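Side-chain contacts in peptidoglycan-recognition protein SD (Drosophila melanogaster, PDB 2RKQ), which binds bacterial peptidoglycan in innate immunity and activates the Toll pathway in response to Gram-positive bacteria: residues A130-V133 / E134-L138; Y155-I158 / Q159-P162. All coordinates share one frame; numbering follows the deposited sequence.

Contact 1: residues A130-V133 / E134-L138; sequences AQLV and EGYKL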
ATOM      1  N   ALA A 130       1.490  -0.366 -16.675  1.00 14.21           N
ATOM      2  CA  ALA A 130       2.159  -1.680 -16.707  1.00 13.24           C
ATOM      3  C   ALA A 130       2.867  -2.027 -15.395  1.00 13.32           C
ATOM      4  O   ALA A 130       3.847  -2.766 -15.393  1.00 14.27           O
ATOM      5  CB  ALA A 130       3.155  -1.769 -17.879  1.00 13.77           C
ATOM      6  N   GLN A 131       2.380  -1.469 -14.283  1.00 13.08           N
ATOM      7  CA  GLN A 131       2.914  -1.837 -12.967  1.00 12.65           C
ATOM      8  C   GLN A 131       2.170  -3.055 -12.443  1.00 12.16           C
ATOM      9  O   GLN A 131       2.713  -3.853 -11.679  1.00 12.48           O
ATOM     10  CB  GLN A 131       2.776  -0.681 -11.974  1.00 13.09           C
ATOM     11  CG  GLN A 131       3.604   0.526 -12.359  1.00 14.13           C
ATOM     12  CD  GLN A 131       3.397   1.709 -11.458  1.00 18.70           C
ATOM     13  OE1 GLN A 131       3.993   2.771 -11.679  1.00 24.19           O
ATOM     14  NE2 GLN A 131       2.555   1.555 -10.446  1.00 15.57           N
ATOM     15  N   LEU A 132       0.921  -3.184 -12.890  1.00 11.94           N
ATOM     16  CA  LEU A 132       0.016  -4.219 -12.438  1.00 11.43           C
ATOM     17  C   LEU A 132      -0.636  -4.833 -13.667  1.00 11.24           C
ATOM     18  O   LEU A 132      -1.013  -4.113 -14.584  1.00 11.65           O
ATOM     19  CB  LEU A 132      -1.039  -3.562 -11.544  1.00 11.51           C
ATOM     20  CG  LEU A 132      -2.061  -4.436 -10.817  1.00 10.96           C
ATOM     21  CD1 LEU A 132      -1.435  -5.433  -9.830  1.00 12.51           C
ATOM     22  CD2 LEU A 132      -3.062  -3.528 -10.102  1.00 12.52           C
ATOM     23  N   VAL A 133      -0.738  -6.159 -13.709  1.00 11.37           N
ATOM     24  CA  VAL A 133      -1.376  -6.790 -14.849  1.00 11.15           C
ATOM     25  C   VAL A 133      -2.850  -6.429 -14.888  1.00 11.14           C
ATOM     26  O   VAL A 133      -3.452  -6.124 -13.846  1.00 11.18           O
ATOM     27  CB  VAL A 133      -1.260  -8.329 -14.830  1.00 11.71           C
ATOM     28  CG1 VAL A 133       0.196  -8.767 -14.773  1.00 12.61           C
ATOM     29  CG2 VAL A 133      -2.019  -8.917 -13.689  1.00 12.02           C
ATOM     30  N   GLU A 134      -3.440  -6.452 -16.080  1.00 11.26           N
ATOM     31  CA  GLU A 134      -4.849  -6.141 -16.180  1.00 11.76           C
ATOM     32  C   GLU A 134      -5.700  -7.166 -15.430  1.00 12.06           C
ATOM     33  O   GLU A 134      -6.609  -6.796 -14.682  1.00 12.84           O
ATOM     34  CB  GLU A 134      -5.283  -6.041 -17.641  1.00 11.62           C
ATOM     35  CG  GLU A 134      -6.722  -5.547 -17.788  1.00 11.78           C
ATOM     36  CD  GLU A 134      -7.256  -5.655 -19.197  1.00 13.16           C
ATOM     37  OE1 GLU A 134      -6.938  -6.644 -19.882  1.00 12.53           O
ATOM     38  OE2 GLU A 134      -8.025  -4.743 -19.573  1.00 13.33           O
ATOM     39  N   GLY A 135      -5.389  -8.455 -15.616  1.00 11.94           N
ATOM     40  CA  GLY A 135      -6.131  -9.523 -14.943  1.00 12.92           C
ATOM     41  C   GLY A 135      -5.544  -9.781 -13.573  1.00 13.00           C
ATOM     42  O   GLY A 135      -5.159 -10.909 -13.266  1.00 13.70           O
ATOM     43  N   TYR A 136      -5.435  -8.732 -12.762  1.00 12.08           N
ATOM     44  CA  TYR A 136      -4.769  -8.880 -11.459  1.00 12.11           C
ATOM     45  C   TYR A 136      -5.637  -9.579 -10.440  1.00 12.51           C
ATOM     46  O   TYR A 136      -6.856  -9.655 -10.589  1.00 13.45           O
ATOM     47  CB  TYR A 136      -4.263  -7.532 -10.919  1.00 11.94           C
ATOM     48  CG  TYR A 136      -5.309  -6.462 -10.665  1.00 11.82           C
ATOM     49  CD1 TYR A 136      -5.886  -6.309  -9.395  1.00 13.43           C
ATOM     50  CD2 TYR A 136      -5.657  -5.555 -11.656  1.00 11.34           C
ATOM     51  CE1 TYR A 136      -6.814  -5.322  -9.140  1.00 12.08           C
ATOM     52  CE2 TYR A 136      -6.587  -4.526 -11.407  1.00 12.08           C
ATOM     53  CZ  TYR A 136      -7.159  -4.428 -10.142  1.00 11.72           C
ATOM     54  OH  TYR A 136      -8.075  -3.426  -9.878  1.00 14.38           O
ATOM     55  N   LYS A 137      -4.989 -10.142  -9.427  1.00 12.00           N
ATOM     56  CA  LYS A 137      -5.701 -10.609  -8.250  1.00 11.71           C
ATOM     57  C   LYS A 137      -5.612  -9.526  -7.210  1.00 12.02           C
ATOM     58  O   LYS A 137      -4.513  -9.081  -6.878  1.00 12.41           O
ATOM     59  CB  LYS A 137      -5.045 -11.871  -7.693  1.00 12.04           C
ATOM     60  CG  LYS A 137      -4.960 -13.012  -8.689  1.00 13.05           C
ATOM     61  CD  LYS A 137      -6.332 -13.402  -9.221  1.00 15.57           C
ATOM     62  CE  LYS A 137      -6.172 -14.635 -10.122  1.00 20.45           C
ATOM     63  NZ  LYS A 137      -7.392 -14.905 -10.945  1.00 22.13           N
ATOM     64  N   LEU A 138      -6.765  -9.088  -6.709  1.00 10.98           N
ATOM     65  CA  LEU A 138      -6.788  -8.135  -5.622  1.00 11.13           C
ATOM     66  C   LEU A 138      -6.985  -8.896  -4.329  1.00 11.82           C
ATOM     67  O   LEU A 138      -7.941  -9.677  -4.200  1.00 11.49           O
ATOM     68  CB  LEU A 138      -7.921  -7.130  -5.811  1.00 11.55           C
ATOM     69  CG  LEU A 138      -8.087  -6.094  -4.705  1.00 12.56           C
ATOM     70  CD1 LEU A 138      -7.006  -5.039  -4.785  1.00 12.83           C
ATOM     71  CD2 LEU A 138      -9.467  -5.476  -4.845  1.00 15.46           C
TER
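Leu132 and Val133 form a short strand that meets Tyr136 across a tight corner at Glu134 and Gly135, so that side chains from before and after the corner of one unbroken run of chain meet. Gly135 is the centre of an inverse gamma turn, in which Tyr136 N reaches back to Glu134 O over 3.0 Å in a weak hydrogen bond. Beyond the corner the chain enters strand 136-140.

The Tyr136 ring turns back to meet both residues before the corner. Its CG sits in the crowded position between backbone N and carbonyl carbon (chi1 61°), which turns the ring back over the preceding strand. Leu132 lies over one face: its CD2 methyl is 3.7 Å from the centroid of the Tyr136 ring, only 14° off the normal, a CH-pi contact. The other methyl, Leu132 CD1, rests against Tyr136 CB at 3.7 Å. A different neighbour meets the ring at its rim, where Val133 O lies in the ring plane, 3.2 Å from Tyr136 CD2. Val133 CG2 comes in alongside the backbone and packs on Tyr136 CB at 3.8 Å. Tyr136 also touches Leu123 and Val127 of helix 113-128. With an alanine here, Leu132 CD2 would probably lose the aromatic face it rests on, and a gap is likely to open toward that helix.

Leu132 reaches Leu123 as well, and the arrangement is that of a helix-to-strand connection in the amidase-like PGRP fold: helix 113-128 ends in a Schellman motif with Ala130 at C-prime, and the corner delivers the chain to 136-140, one of the two outermost strands of the central mixed sheet.

Contact 2: residues Y155-I158 / Q159-P162; sequences YALI and QQWP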
ATOM      1  N   TYR A 155     -11.421  -4.286   4.667  1.00 12.08           N
ATOM      2  CA  TYR A 155     -11.449  -5.584   3.992  1.00 12.70           C
ATOM      3  C   TYR A 155     -12.807  -5.864   3.362  1.00 13.72           C
ATOM      4  O   TYR A 155     -12.876  -6.291   2.214  1.00 13.07           O
ATOM      5  CB  TYR A 155     -11.070  -6.709   4.945  1.00 13.40           C
ATOM      6  CG  TYR A 155     -10.941  -8.047   4.265  1.00 13.38           C
ATOM      7  CD1 TYR A 155     -11.830  -9.080   4.565  1.00 14.55           C
ATOM      8  CD2 TYR A 155      -9.960  -8.271   3.296  1.00 14.86           C
ATOM      9  CE1 TYR A 155     -11.719 -10.317   3.945  1.00 14.85           C
ATOM     10  CE2 TYR A 155      -9.839  -9.508   2.673  1.00 15.46           C
ATOM     11  CZ  TYR A 155     -10.730 -10.516   3.004  1.00 15.74           C
ATOM     12  OH  TYR A 155     -10.617 -11.744   2.387  1.00 16.85           O
ATOM     13  N   ALA A 156     -13.879  -5.543   4.079  1.00 14.67           N
ATOM     14  CA  ALA A 156     -15.236  -5.769   3.550  1.00 14.44           C
ATOM     15  C   ALA A 156     -15.480  -4.994   2.261  1.00 14.20           C
ATOM     16  O   ALA A 156     -16.181  -5.463   1.349  1.00 14.70           O
ATOM     17  CB  ALA A 156     -16.257  -5.381   4.572  1.00 15.31           C
ATOM     18  N   LEU A 157     -14.903  -3.797   2.192  1.00 13.56           N
ATOM     19  CA  LEU A 157     -15.039  -2.963   1.011  1.00 13.50           C
ATOM     20  C   LEU A 157     -14.248  -3.539  -0.163  1.00 14.09           C
ATOM     21  O   LEU A 157     -14.787  -3.677  -1.274  1.00 13.87           O
ATOM     22  CB  LEU A 157     -14.600  -1.522   1.307  1.00 13.94           C
ATOM     23  CG  LEU A 157     -15.466  -0.716   2.272  1.00 15.29           C
ATOM     24  CD1 LEU A 157     -14.804   0.646   2.504  1.00 16.30           C
ATOM     25  CD2 LEU A 157     -16.895  -0.556   1.720  1.00 16.71           C
ATOM     26  N   ILE A 158     -12.981  -3.885   0.080  1.00 13.98           N
ATOM     27  CA  ILE A 158     -12.145  -4.348  -1.031  1.00 14.82           C
ATOM     28  C   ILE A 158     -12.658  -5.674  -1.594  1.00 14.58           C
ATOM     29  O   ILE A 158     -12.503  -5.943  -2.779  1.00 13.82           O
ATOM     30  CB  ILE A 158     -10.622  -4.401  -0.694  1.00 14.93           C
ATOM     31  CG1 ILE A 158     -10.297  -5.492   0.311  1.00 18.30           C
ATOM     32  CG2 ILE A 158     -10.142  -3.058  -0.199  1.00 16.68           C
ATOM     33  CD1 ILE A 158      -9.542  -6.644  -0.266  1.00 23.26           C
ATOM     34  N   GLN A 159     -13.301  -6.492  -0.759  1.00 14.17           N
ATOM     35  CA  GLN A 159     -13.876  -7.738  -1.285  1.00 14.73           C
ATOM     36  C   GLN A 159     -14.913  -7.468  -2.359  1.00 14.70           C
ATOM     37  O   GLN A 159     -15.267  -8.367  -3.128  1.00 14.64           O
ATOM     38  CB  GLN A 159     -14.548  -8.537  -0.176  1.00 14.64           C
ATOM     39  CG  GLN A 159     -13.599  -9.173   0.810  1.00 15.92           C
ATOM     40  CD  GLN A 159     -14.334 -10.033   1.793  1.00 17.11           C
ATOM     41  OE1 GLN A 159     -14.208 -11.265   1.779  1.00 19.49           O
ATOM     42  NE2 GLN A 159     -15.133  -9.409   2.630  1.00 16.29           N
ATOM     43  N   GLN A 160     -15.452  -6.254  -2.375  1.00 14.58           N
ATOM     44  CA  GLN A 160     -16.458  -5.900  -3.368  1.00 15.67           C
ATOM     45  C   GLN A 160     -15.878  -5.317  -4.650  1.00 14.27           C
ATOM     46  O   GLN A 160     -16.611  -5.119  -5.631  1.00 15.34           O
ATOM     47  CB  GLN A 160     -17.469  -4.884  -2.820  1.00 15.78           C
ATOM     48  CG  GLN A 160     -18.096  -5.280  -1.504  1.00 17.93           C
ATOM     49  CD  GLN A 160     -18.920  -4.162  -0.850  1.00 20.57           C
ATOM     50  OE1 GLN A 160     -19.815  -4.437  -0.046  1.00 30.32           O
ATOM     51  NE2 GLN A 160     -18.616  -2.906  -1.177  1.00 27.39           N
ATOM     52  N   TRP A 161     -14.586  -5.000  -4.630  1.00 13.80           N
ATOM     53  CA  TRP A 161     -13.938  -4.380  -5.770  1.00 13.30           C
ATOM     54  C   TRP A 161     -13.664  -5.376  -6.885  1.00 12.99           C
ATOM     55  O   TRP A 161     -13.534  -6.582  -6.641  1.00 12.48           O
ATOM     56  CB  TRP A 161     -12.603  -3.766  -5.345  1.00 13.37           C
ATOM     57  CG  TRP A 161     -12.717  -2.601  -4.419  1.00 14.47           C
ATOM     58  CD1 TRP A 161     -13.847  -2.113  -3.820  1.00 16.21           C
ATOM     59  CD2 TRP A 161     -11.629  -1.814  -3.938  1.00 15.69           C
ATOM     60  NE1 TRP A 161     -13.525  -1.038  -3.013  1.00 16.13           N
ATOM     61  CE2 TRP A 161     -12.169  -0.843  -3.060  1.00 16.51           C
ATOM     62  CE3 TRP A 161     -10.244  -1.831  -4.167  1.00 15.30           C
ATOM     63  CZ2 TRP A 161     -11.369   0.105  -2.412  1.00 16.22           C
ATOM     64  CZ3 TRP A 161      -9.446  -0.887  -3.521  1.00 17.10           C
ATOM     65  CH2 TRP A 161     -10.016   0.062  -2.650  1.00 16.34           C
ATOM     66  N   PRO A 162     -13.534  -4.866  -8.122  1.00 13.97           N
ATOM     67  CA  PRO A 162     -13.171  -5.728  -9.229  1.00 14.08           C
ATOM     68  C   PRO A 162     -11.884  -6.488  -8.944  1.00 13.89           C
ATOM     69  O   PRO A 162     -10.938  -5.949  -8.346  1.00 13.47           O
ATOM     70  CB  PRO A 162     -12.972  -4.755 -10.388  1.00 14.81           C
ATOM     71  CG  PRO A 162     -13.778  -3.542 -10.023  1.00 15.75           C
ATOM     72  CD  PRO A 162     -13.736  -3.465  -8.533  1.00 14.70           C
TER
HETATM   73  O   HOH W   1     -12.086 -13.759   2.933  1.00 26.72           O
HETATM   74  O   HOH W   2     -16.499  -1.584  -1.889  1.00 23.78           O
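Gln159 folds back over Tyr155 where helix 152-158 gives way to a type I beta turn from Ile158 to Trp161, at the C-terminal end of the helix in the amidase-like fold. Its backbone N still makes the last i to i+4 bond, Gln159 N to Tyr155 O at 3.0 Å. The next two donors bond to residues three back, Gln160 N to Leu157 O and Trp161 N to Ile158 O.

Followed outward, the Gln159 side chain stays with Tyr155. CB and CG both pass the carbonyl oxygen of that residue, Gln159 CG at 3.3 Å from Tyr155 O. Anti to its own carbonyl carbon (chi1 -71°), Gln159 CG also sits over one face of the phenol, offset toward the rim, 4.0 Å from the centroid of the Tyr155 ring. Gln159 CD then reaches 3.4 Å from Tyr155 CE1, the amide stacking on the ring with the planes 24° apart. At the tip the branches part: NE2 turns to Ala156 CA, while OE1 lies toward the hydroxyl end and weakly accepts a bond from a water that also bonds Tyr155 OH, in the plane of the ring.

Trp161, the last residue of the turn, folds back on Ile158. One face of its five-membered ring lies over Ile158 CA, 3.8 Å from that ring's centroid and 7° off the normal, and Ile158 CG2 packs against the six-membered ring; Ala119, Lys120 and Leu123 of helix 113-128 also touch this indole. Leu157 O, already bonded to Gln160 N, takes a second donor: a water lying 2.8 Å from Leu157 O gives it a hydrogen bond and accepts one from Gln160 NE2 at 2.6 Å.

From the N terminus the chain first lays down most of the mixed sheet and then helix 113-128, after which contact 1 turns the corner at 134-135 and leads into strand 136-140, on the edge of that sheet. Contact 2 opens later, at the end of helix 152-158, so the two stand in series, neither nested nor crossing. Their centres are about 16 Å apart, yet they touch: Leu138 CD2 packs on Trp161 CB at 3.6 Å. Both also rest on Leu123 of helix 113-128. Two local turns thus join the edge strand, that helix and the segment following helix 152-158.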